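Local structure of ectoine dioxygenase (Sphingopyxis alaskensis, 4MHR) at residues Ser99-His104 and Trp290-Arg295; Ile133-Leu138 and Phe268-Ala273. The protein catalyses the iron- and 2-oxoglutarate-dependent hydroxylation of L-ectoine to 5-hydroxyectoine, a compatible solute that helps cells survive osmotic stress. All coordinates share one frame; numbering follows the deposited sequence.

Contact 1 of 2, residues Ser99-His104 and Trp290-Arg295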
ATOM      1  N   SER A  99      -8.447   9.271  -7.212  1.00 33.61           N
ATOM      2  CA  SER A  99      -7.897   7.898  -7.428  1.00 35.79           C
ATOM      3  C   SER A  99      -8.537   7.131  -8.610  1.00 38.35           C
ATOM      4  O   SER A  99      -9.754   7.219  -8.854  1.00 36.65           O
ATOM      5  CB  SER A  99      -8.112   6.996  -6.221  1.00 34.93           C
ATOM      6  OG  SER A  99      -7.668   7.589  -5.045  1.00 41.36           O
ATOM      7  N   ILE A 100      -7.688   6.376  -9.291  1.00 29.95           N
ATOM      8  CA  ILE A 100      -8.058   5.345 -10.254  1.00 33.14           C
ATOM      9  C   ILE A 100      -7.613   3.934  -9.746  1.00 33.75           C
ATOM     10  O   ILE A 100      -6.406   3.683  -9.581  1.00 32.52           O
ATOM     11  CB  ILE A 100      -7.410   5.609 -11.595  1.00 28.67           C
ATOM     12  CG1 ILE A 100      -7.690   7.022 -12.137  1.00 33.65           C
ATOM     13  CG2 ILE A 100      -7.882   4.592 -12.648  1.00 32.16           C
ATOM     14  CD1 ILE A 100      -6.799   7.408 -13.317  1.00 31.56           C
ATOM     15  N   PHE A 101      -8.583   3.091  -9.418  1.00 32.85           N
ATOM     16  CA  PHE A 101      -8.354   1.694  -8.957  1.00 33.11           C
ATOM     17  C   PHE A 101      -8.129   0.786 -10.145  1.00 33.15           C
ATOM     18  O   PHE A 101      -8.465   1.153 -11.275  1.00 30.86           O
ATOM     19  CB  PHE A 101      -9.550   1.194  -8.142  1.00 33.56           C
ATOM     20  CG  PHE A 101      -9.602   1.739  -6.741  1.00 37.30           C
ATOM     21  CD1 PHE A 101      -8.951   1.089  -5.705  1.00 35.81           C
ATOM     22  CD2 PHE A 101     -10.281   2.925  -6.452  1.00 40.53           C
ATOM     23  CE1 PHE A 101      -9.003   1.570  -4.419  1.00 42.68           C
ATOM     24  CE2 PHE A 101     -10.310   3.429  -5.159  1.00 43.00           C
ATOM     25  CZ  PHE A 101      -9.678   2.746  -4.133  1.00 44.34           C
ATOM     26  N   GLU A 102      -7.503  -0.355  -9.918  1.00 31.95           N
ATOM     27  CA  GLU A 102      -7.262  -1.350 -10.971  1.00 32.33           C
ATOM     28  C   GLU A 102      -6.351  -0.852 -12.059  1.00 35.33           C
ATOM     29  O   GLU A 102      -6.425  -1.282 -13.245  1.00 37.66           O
ATOM     30  CB  GLU A 102      -8.598  -1.853 -11.559  1.00 30.71           C
ATOM     31  CG  GLU A 102      -9.404  -2.697 -10.607  1.00 37.70           C
ATOM     32  CD  GLU A 102      -8.731  -4.075 -10.482  1.00 48.94           C
ATOM     33  OE1 GLU A 102      -8.680  -4.793 -11.504  1.00 53.41           O
ATOM     34  OE2 GLU A 102      -8.178  -4.408  -9.402  1.00 51.40           O
ATOM     35  N   ILE A 103      -5.434   0.033 -11.713  1.00 31.21           N
ATOM     36  CA  ILE A 103      -4.517   0.497 -12.745  1.00 36.40           C
ATOM     37  C   ILE A 103      -3.639  -0.576 -13.349  1.00 35.84           C
ATOM     38  O   ILE A 103      -3.182  -0.447 -14.491  1.00 36.32           O
ATOM     39  CB  ILE A 103      -3.564   1.617 -12.325  1.00 39.02           C
ATOM     40  CG1 ILE A 103      -2.827   1.280 -11.023  1.00 34.71           C
ATOM     41  CG2 ILE A 103      -4.295   2.914 -12.220  1.00 39.20           C
ATOM     42  CD1 ILE A 103      -1.737   2.298 -10.730  1.00 39.55           C
ATOM     43  N   HIS A 104      -3.360  -1.601 -12.575  1.00 32.77           N
ATOM     44  CA  HIS A 104      -2.540  -2.666 -13.064  1.00 35.66           C
ATOM     45  C   HIS A 104      -3.302  -3.456 -14.144  1.00 41.42           C
ATOM     46  O   HIS A 104      -2.675  -4.115 -14.940  1.00 43.78           O
ATOM     47  CB  HIS A 104      -2.118  -3.592 -11.907  1.00 29.77           C
ATOM     48  CG  HIS A 104      -3.238  -4.437 -11.388  1.00 30.25           C
ATOM     49  ND1 HIS A 104      -4.301  -3.926 -10.684  1.00 33.96           N
ATOM     50  CD2 HIS A 104      -3.491  -5.759 -11.527  1.00 31.85           C
ATOM     51  CE1 HIS A 104      -5.137  -4.896 -10.370  1.00 31.24           C
ATOM     52  NE2 HIS A 104      -4.659  -6.018 -10.861  1.00 36.29           N
ATOM     53  N   TRP A 290     -16.080  -5.211  -6.805  1.00 67.67           N
ATOM     54  CA  TRP A 290     -15.028  -5.657  -7.734  1.00 72.37           C
ATOM     55  C   TRP A 290     -13.634  -5.065  -7.459  1.00 68.49           C
ATOM     56  O   TRP A 290     -12.690  -5.767  -7.112  1.00 62.98           O
ATOM     57  CB  TRP A 290     -15.426  -5.234  -9.178  1.00 79.87           C
ATOM     58  CG  TRP A 290     -15.873  -6.324 -10.124  1.00 99.26           C
ATOM     59  CD1 TRP A 290     -17.084  -6.407 -10.758  1.00105.43           C
ATOM     60  CD2 TRP A 290     -15.106  -7.459 -10.580  1.00111.40           C
ATOM     61  NE1 TRP A 290     -17.128  -7.527 -11.562  1.00103.09           N
ATOM     62  CE2 TRP A 290     -15.932  -8.189 -11.476  1.00106.00           C
ATOM     63  CE3 TRP A 290     -13.811  -7.936 -10.310  1.00113.43           C
ATOM     64  CZ2 TRP A 290     -15.507  -9.372 -12.104  1.00105.80           C
ATOM     65  CZ3 TRP A 290     -13.387  -9.118 -10.936  1.00115.12           C
ATOM     66  CH2 TRP A 290     -14.238  -9.819 -11.823  1.00110.57           C
ATOM     67  N   PHE A 291     -13.550  -3.745  -7.620  1.00 63.90           N
ATOM     68  CA  PHE A 291     -12.284  -3.031  -7.889  1.00 61.21           C
ATOM     69  C   PHE A 291     -11.441  -2.702  -6.612  1.00 58.31           C
ATOM     70  O   PHE A 291     -10.258  -2.270  -6.706  1.00 52.46           O
ATOM     71  CB  PHE A 291     -12.581  -1.743  -8.736  1.00 60.82           C
ATOM     72  CG  PHE A 291     -13.568  -0.774  -8.095  1.00 57.41           C
ATOM     73  CD1 PHE A 291     -14.959  -0.918  -8.295  1.00 62.83           C
ATOM     74  CD2 PHE A 291     -13.123   0.282  -7.296  1.00 60.57           C
ATOM     75  CE1 PHE A 291     -15.868  -0.039  -7.693  1.00 60.62           C
ATOM     76  CE2 PHE A 291     -14.027   1.179  -6.707  1.00 61.41           C
ATOM     77  CZ  PHE A 291     -15.399   1.021  -6.913  1.00 63.44           C
ATOM     78  N   LEU A 292     -12.043  -2.898  -5.428  1.00 57.53           N
ATOM     79  CA  LEU A 292     -11.338  -2.650  -4.152  1.00 62.80           C
ATOM     80  C   LEU A 292     -10.491  -3.859  -3.757  1.00 61.74           C
ATOM     81  O   LEU A 292      -9.536  -3.702  -3.017  1.00 49.33           O
ATOM     82  CB  LEU A 292     -12.319  -2.275  -3.021  1.00 62.84           C
ATOM     83  CG  LEU A 292     -13.130  -1.008  -3.383  1.00 67.84           C
ATOM     84  CD1 LEU A 292     -14.121  -0.614  -2.287  1.00 73.63           C
ATOM     85  CD2 LEU A 292     -12.232   0.170  -3.750  1.00 68.24           C
ATOM     86  N   ALA A 293     -10.848  -5.043  -4.278  1.00 56.63           N
ATOM     87  CA  ALA A 293     -10.304  -6.301  -3.791  1.00 55.97           C
ATOM     88  C   ALA A 293     -10.562  -7.425  -4.780  1.00 60.90           C
ATOM     89  O   ALA A 293     -11.733  -7.720  -5.087  1.00 59.72           O
ATOM     90  CB  ALA A 293     -10.938  -6.635  -2.457  1.00 54.69           C
ATOM     91  N   ARG A 294      -9.485  -8.049  -5.280  1.00 61.55           N
ATOM     92  CA  ARG A 294      -9.622  -9.166  -6.229  1.00 62.98           C
ATOM     93  C   ARG A 294     -10.064 -10.466  -5.523  1.00 64.12           C
ATOM     94  O   ARG A 294      -9.274 -11.077  -4.768  1.00 55.38           O
ATOM     95  CB  ARG A 294      -8.328  -9.403  -7.015  1.00 66.26           C
ATOM     96  CG  ARG A 294      -8.513 -10.387  -8.175  1.00 73.43           C
ATOM     97  CD  ARG A 294      -9.237  -9.738  -9.353  1.00 85.62           C
ATOM     98  NE  ARG A 294      -8.410  -8.694  -9.970  1.00 94.77           N
ATOM     99  CZ  ARG A 294      -8.704  -8.029 -11.084  1.00 88.78           C
ATOM    100  NH1 ARG A 294      -9.832  -8.257 -11.751  1.00 99.45           N
ATOM    101  NH2 ARG A 294      -7.853  -7.129 -11.530  1.00 78.73           N
ATOM    102  N   ARG A 295     -11.304 -10.896  -5.803  1.00 64.72           N
ATOM    103  CA  ARG A 295     -11.943 -12.025  -5.090  1.00 63.48           C
ATOM    104  C   ARG A 295     -11.753 -13.369  -5.790  1.00 61.21           C
ATOM    105  O   ARG A 295     -11.080 -13.448  -6.816  1.00 59.05           O
ATOM    106  CB  ARG A 295     -13.437 -11.753  -4.865  1.00 74.50           C
ATOM    107  CG  ARG A 295     -14.281 -11.652  -6.136  1.00 88.95           C
ATOM    108  CD  ARG A 295     -15.779 -11.874  -5.873  1.00 93.50           C
ATOM    109  NE  ARG A 295     -16.642 -11.491  -7.001  1.00 89.13           N
ATOM    110  CZ  ARG A 295     -16.779 -12.175  -8.139  1.00 93.56           C
ATOM    111  NH1 ARG A 295     -16.104 -13.305  -8.345  1.00 89.25           N
ATOM    112  NH2 ARG A 295     -17.598 -11.723  -9.089  1.00 94.15           N
TER
HETATM  113  O   HOH W   1      -7.565  -2.551  -7.558  1.00 27.49           O

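Contact 2 of 2, residues Ile133-Leu138 and Phe268-Ala273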
ATOM      1  N   ILE A 133      -1.729  -9.284  -7.529  1.00 27.90           N
ATOM      2  CA  ILE A 133      -2.177  -7.923  -7.209  1.00 29.56           C
ATOM      3  C   ILE A 133      -3.528  -7.954  -6.558  1.00 29.99           C
ATOM      4  O   ILE A 133      -4.484  -8.283  -7.205  1.00 28.19           O
ATOM      5  CB  ILE A 133      -2.178  -6.977  -8.429  1.00 30.65           C
ATOM      6  CG1 ILE A 133      -0.772  -6.933  -9.047  1.00 32.00           C
ATOM      7  CG2 ILE A 133      -2.619  -5.570  -8.003  1.00 30.79           C
ATOM      8  CD1 ILE A 133       0.316  -6.475  -8.088  1.00 36.64           C
ATOM      9  N   HIS A 134      -3.595  -7.676  -5.250  1.00 28.02           N
ATOM     10  CA  HIS A 134      -4.881  -7.643  -4.526  1.00 29.17           C
ATOM     11  C   HIS A 134      -5.667  -6.359  -4.913  1.00 26.98           C
ATOM     12  O   HIS A 134      -6.872  -6.343  -4.975  1.00 26.43           O
ATOM     13  CB  HIS A 134      -4.622  -7.711  -3.009  1.00 29.45           C
ATOM     14  CG  HIS A 134      -5.767  -7.271  -2.143  1.00 30.49           C
ATOM     15  ND1 HIS A 134      -6.852  -8.076  -1.848  1.00 32.85           N
ATOM     16  CD2 HIS A 134      -5.943  -6.129  -1.431  1.00 34.23           C
ATOM     17  CE1 HIS A 134      -7.652  -7.448  -1.002  1.00 32.55           C
ATOM     18  NE2 HIS A 134      -7.126  -6.263  -0.735  1.00 37.01           N
ATOM     19  N   GLN A 135      -4.956  -5.273  -5.126  1.00 25.96           N
ATOM     20  CA  GLN A 135      -5.569  -3.976  -5.387  1.00 26.82           C
ATOM     21  C   GLN A 135      -4.475  -3.130  -5.916  1.00 25.40           C
ATOM     22  O   GLN A 135      -3.329  -3.278  -5.486  1.00 25.76           O
ATOM     23  CB  GLN A 135      -6.043  -3.361  -4.077  1.00 33.44           C
ATOM     24  CG  GLN A 135      -6.627  -1.962  -4.227  1.00 38.00           C
ATOM     25  CD  GLN A 135      -6.877  -1.339  -2.874  1.00 40.82           C
ATOM     26  OE1 GLN A 135      -6.067  -0.524  -2.367  1.00 40.45           O
ATOM     27  NE2 GLN A 135      -7.953  -1.763  -2.246  1.00 39.94           N
ATOM     28  N   SER A 136      -4.803  -2.176  -6.773  1.00 26.87           N
ATOM     29  CA  SER A 136      -3.882  -1.127  -7.214  1.00 26.36           C
ATOM     30  C   SER A 136      -4.600   0.209  -7.327  1.00 30.75           C
ATOM     31  O   SER A 136      -5.846   0.252  -7.472  1.00 25.48           O
ATOM     32  CB  SER A 136      -3.233  -1.475  -8.529  1.00 28.85           C
ATOM     33  OG  SER A 136      -4.128  -1.480  -9.628  1.00 28.65           O
ATOM     34  N   ARG A 137      -3.856   1.313  -7.229  1.00 27.29           N
ATOM     35  CA  ARG A 137      -4.522   2.641  -7.359  1.00 33.18           C
ATOM     36  C   ARG A 137      -3.504   3.607  -7.815  1.00 30.83           C
ATOM     37  O   ARG A 137      -2.377   3.570  -7.301  1.00 32.36           O
ATOM     38  CB  ARG A 137      -4.991   3.286  -6.061  1.00 30.35           C
ATOM     39  CG  ARG A 137      -5.696   2.518  -5.034  1.00 44.47           C
ATOM     40  CD  ARG A 137      -5.551   3.205  -3.670  1.00 46.14           C
ATOM     41  NE  ARG A 137      -6.267   4.461  -3.614  1.00 55.12           N
ATOM     42  CZ  ARG A 137      -7.130   4.822  -2.657  1.00 61.10           C
ATOM     43  NH1 ARG A 137      -7.409   4.023  -1.626  1.00 57.67           N
ATOM     44  NH2 ARG A 137      -7.719   6.011  -2.737  1.00 54.24           N
ATOM     45  N   LEU A 138      -3.925   4.514  -8.688  1.00 33.05           N
ATOM     46  CA  LEU A 138      -3.173   5.712  -9.029  1.00 31.27           C
ATOM     47  C   LEU A 138      -3.852   6.840  -8.271  1.00 33.99           C
ATOM     48  O   LEU A 138      -5.092   7.079  -8.375  1.00 36.34           O
ATOM     49  CB  LEU A 138      -3.084   5.953 -10.513  1.00 33.78           C
ATOM     50  CG  LEU A 138      -2.521   7.337 -10.921  1.00 37.27           C
ATOM     51  CD1 LEU A 138      -1.145   7.647 -10.411  1.00 37.97           C
ATOM     52  CD2 LEU A 138      -2.583   7.534 -12.420  1.00 37.84           C
ATOM     53  N   PHE A 268       0.114   2.990  -6.179  1.00 26.07           N
ATOM     54  CA  PHE A 268       0.026   2.146  -5.019  1.00 26.17           C
ATOM     55  C   PHE A 268      -0.281   0.728  -5.514  1.00 30.49           C
ATOM     56  O   PHE A 268      -1.339   0.511  -6.106  1.00 29.71           O
ATOM     57  CB  PHE A 268      -1.093   2.707  -4.150  1.00 30.23           C
ATOM     58  CG  PHE A 268      -1.371   1.971  -2.886  1.00 44.19           C
ATOM     59  CD1 PHE A 268      -0.515   2.099  -1.792  1.00 48.87           C
ATOM     60  CD2 PHE A 268      -2.600   1.284  -2.706  1.00 53.27           C
ATOM     61  CE1 PHE A 268      -0.818   1.465  -0.591  1.00 51.66           C
ATOM     62  CE2 PHE A 268      -2.903   0.670  -1.490  1.00 59.79           C
ATOM     63  CZ  PHE A 268      -1.995   0.742  -0.428  1.00 49.29           C
ATOM     64  N   LEU A 269       0.611  -0.221  -5.239  1.00 24.60           N
ATOM     65  CA  LEU A 269       0.435  -1.631  -5.633  1.00 27.39           C
ATOM     66  C   LEU A 269       0.357  -2.509  -4.396  1.00 27.17           C
ATOM     67  O   LEU A 269       1.256  -2.439  -3.575  1.00 25.69           O
ATOM     68  CB  LEU A 269       1.602  -2.047  -6.501  1.00 26.87           C
ATOM     69  CG  LEU A 269       1.847  -1.221  -7.766  1.00 30.84           C
ATOM     70  CD1 LEU A 269       3.148  -1.577  -8.452  1.00 34.49           C
ATOM     71  CD2 LEU A 269       0.698  -1.465  -8.744  1.00 38.96           C
ATOM     72  N   VAL A 270      -0.716  -3.284  -4.234  1.00 24.12           N
ATOM     73  CA  VAL A 270      -0.821  -4.221  -3.154  1.00 24.63           C
ATOM     74  C   VAL A 270      -0.555  -5.632  -3.650  1.00 25.55           C
ATOM     75  O   VAL A 270      -1.320  -6.192  -4.455  1.00 26.91           O
ATOM     76  CB  VAL A 270      -2.190  -4.150  -2.446  1.00 26.57           C
ATOM     77  CG1 VAL A 270      -2.252  -5.116  -1.263  1.00 26.69           C
ATOM     78  CG2 VAL A 270      -2.499  -2.716  -1.992  1.00 28.88           C
ATOM     79  N   TYR A 271       0.502  -6.236  -3.106  1.00 24.82           N
ATOM     80  CA  TYR A 271       0.891  -7.636  -3.420  1.00 24.09           C
ATOM     81  C   TYR A 271       0.372  -8.514  -2.308  1.00 23.54           C
ATOM     82  O   TYR A 271       0.565  -8.225  -1.117  1.00 25.32           O
ATOM     83  CB  TYR A 271       2.418  -7.732  -3.554  1.00 23.91           C
ATOM     84  CG  TYR A 271       3.036  -6.983  -4.678  1.00 24.20           C
ATOM     85  CD1 TYR A 271       3.268  -7.604  -5.927  1.00 26.00           C
ATOM     86  CD2 TYR A 271       3.384  -5.650  -4.554  1.00 27.35           C
ATOM     87  CE1 TYR A 271       3.880  -6.896  -6.986  1.00 27.37           C
ATOM     88  CE2 TYR A 271       3.959  -4.935  -5.624  1.00 26.19           C
ATOM     89  CZ  TYR A 271       4.158  -5.560  -6.843  1.00 27.08           C
ATOM     90  OH  TYR A 271       4.737  -4.875  -7.868  1.00 27.98           O
ATOM     91  N   ASN A 272      -0.325  -9.572  -2.655  1.00 25.69           N
ATOM     92  CA  ASN A 272      -0.730 -10.603  -1.708  1.00 25.04           C
ATOM     93  C   ASN A 272      -0.122 -11.981  -2.077  1.00 28.27           C
ATOM     94  O   ASN A 272       0.051 -12.268  -3.223  1.00 25.70           O
ATOM     95  CB  ASN A 272      -2.249 -10.691  -1.625  1.00 26.12           C
ATOM     96  CG  ASN A 272      -2.729 -11.534  -0.411  1.00 26.60           C
ATOM     97  OD1 ASN A 272      -2.068 -11.637   0.637  1.00 24.36           O
ATOM     98  ND2 ASN A 272      -3.929 -12.096  -0.533  1.00 26.40           N
ATOM     99  N   ALA A 273       0.187 -12.819  -1.094  1.00 24.99           N
ATOM    100  CA  ALA A 273       0.649 -14.166  -1.384  1.00 23.68           C
ATOM    101  C   ALA A 273      -0.536 -14.938  -2.004  1.00 26.03           C
ATOM    102  O   ALA A 273      -1.703 -14.825  -1.532  1.00 25.32           O
ATOM    103  CB  ALA A 273       1.129 -14.870  -0.089  1.00 24.75           C
TER

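Contact 1 of 2, residues Ser99-His104 and Trp290-Arg295
Phe101 meets Phe291 and Leu292 where the end of strand 97-101 of the large cupin sheet is covered by the loop that follows the last strand, 264-273. The aromatic pair is an offset edge-to-face contact: the edge of Phe291 is turned toward the face of Phe101, with ring planes at 61°. Phe291 CG sits between its backbone N and carbonyl carbon (chi1 57°), and Phe101 CB lies near the plane of the Phe291 ring, at its edge, 3.8 Å from Phe291 CD2. Leu292 adds a CH-pi contact. Its CD2 methyl lies over one face of Phe101, 3.7 Å from the ring centroid and shifted toward the rim on the CE1 and CZ side. An alanine in place of Phe101 would probably leave Leu292 CD2 and the edge of Phe291 without their aromatic partner and open a gap beside Gln135, a residue of the ectoine site.

Polar contacts follow one residue later. Glu102, at the N-cap position of helix 103-106, lays its CG against Phe291 CB and its chain bends at chi2, while Arg294, bent at chi2 and chi3, brings its guanidinium to the carboxylate. The salt bridge runs from Glu102 OE1 to Arg294 NH2 at 2.5 Å, with the two planes 75° apart rather than facing flat. His104, whose ND1 is hydrogen-bonded to Ser136 OG, has NE2 at the edge of the same guanidinium. A water lies between the carboxylate and the Phe291 carbonyl, 2.7 Å from Glu102 OE2. Its distance to Phe291 O is 2.8 Å, and it accepts a weak bond from Glu102 N.

Contact 2 of 2, residues Ile133-Leu138 and Phe268-Ala273
Ile133 places its CD1 methyl over one face of the Tyr271 ring, where strands 131-141 and 264-273 run antiparallel in the large sheet of the cupin fold. The methyl stands 4.0 Å from the ring centroid, 24° off the normal, in a CH-pi contact displaced toward CD1 and CE1. The Phe268 ring is approached at its edge, where Gln135 OE1 lies near the ring plane, 3.5 Å from Phe268 CE2. Phe268 CG, anti to the backbone N (chi1 179°), carries this ring alongside Arg137, which points the same way and touches Phe268 CD2 through its aliphatic CD at 3.7 Å.

Beside His134, where the chain turns a corner, Val270 CG1 packs against His134 CD2 at 3.8 Å, the two side chains pointing the same way. On the face of Ile133 and Tyr271, Ser136 CB meets Leu269 CD2.

Several polar ends bond beyond the two strands: Tyr271 OH to Ala114 O, Arg137 NH2 to Ser99 OG, and NE2 of the extended Gln135 chain to Leu292 O. Phe268 also touches the iron ligand Asp154, and the His134 imidazole makes an edge-to-face pair with Trp158, which is important for ectoine stabilization. The face bearing Phe268, Val270 and the ectoine-binding Gln135 is thus turned to the active site.

Two hydrogen bonds join Arg137 and Phe268, one in each direction, and two more link Val270 N to Gln135 O and His134 N to Val270 O. That same Val270 carbonyl receives a CA-H...O contact from Ile133 CA, and Phe268 O takes another from Ser136 CA at 3.2 Å.

In the fold
After the N-terminal helices and strands, the chain passes through strand 97-101 and the start of helix 103-106, then enters strand 131-141. Contact 2 closes its loop when strand 264-273 returns to 133-138, having enclosed the helix 154-162 and the iron ligands Asp154, His152 and His253. Contact 1 closes later, when 290-295 reaches back to 99-104, so contact 2 is nested within its loop. Strand 131-141 lies between 97-101 and 264-273 in the sheet, and the two contacts touch directly: Phe101 CE1 packs on Arg137 CG at 3.5 Å. Contact 1 ties the late loop to the end of strand 97-101, while contact 2 joins two strands within the sheet.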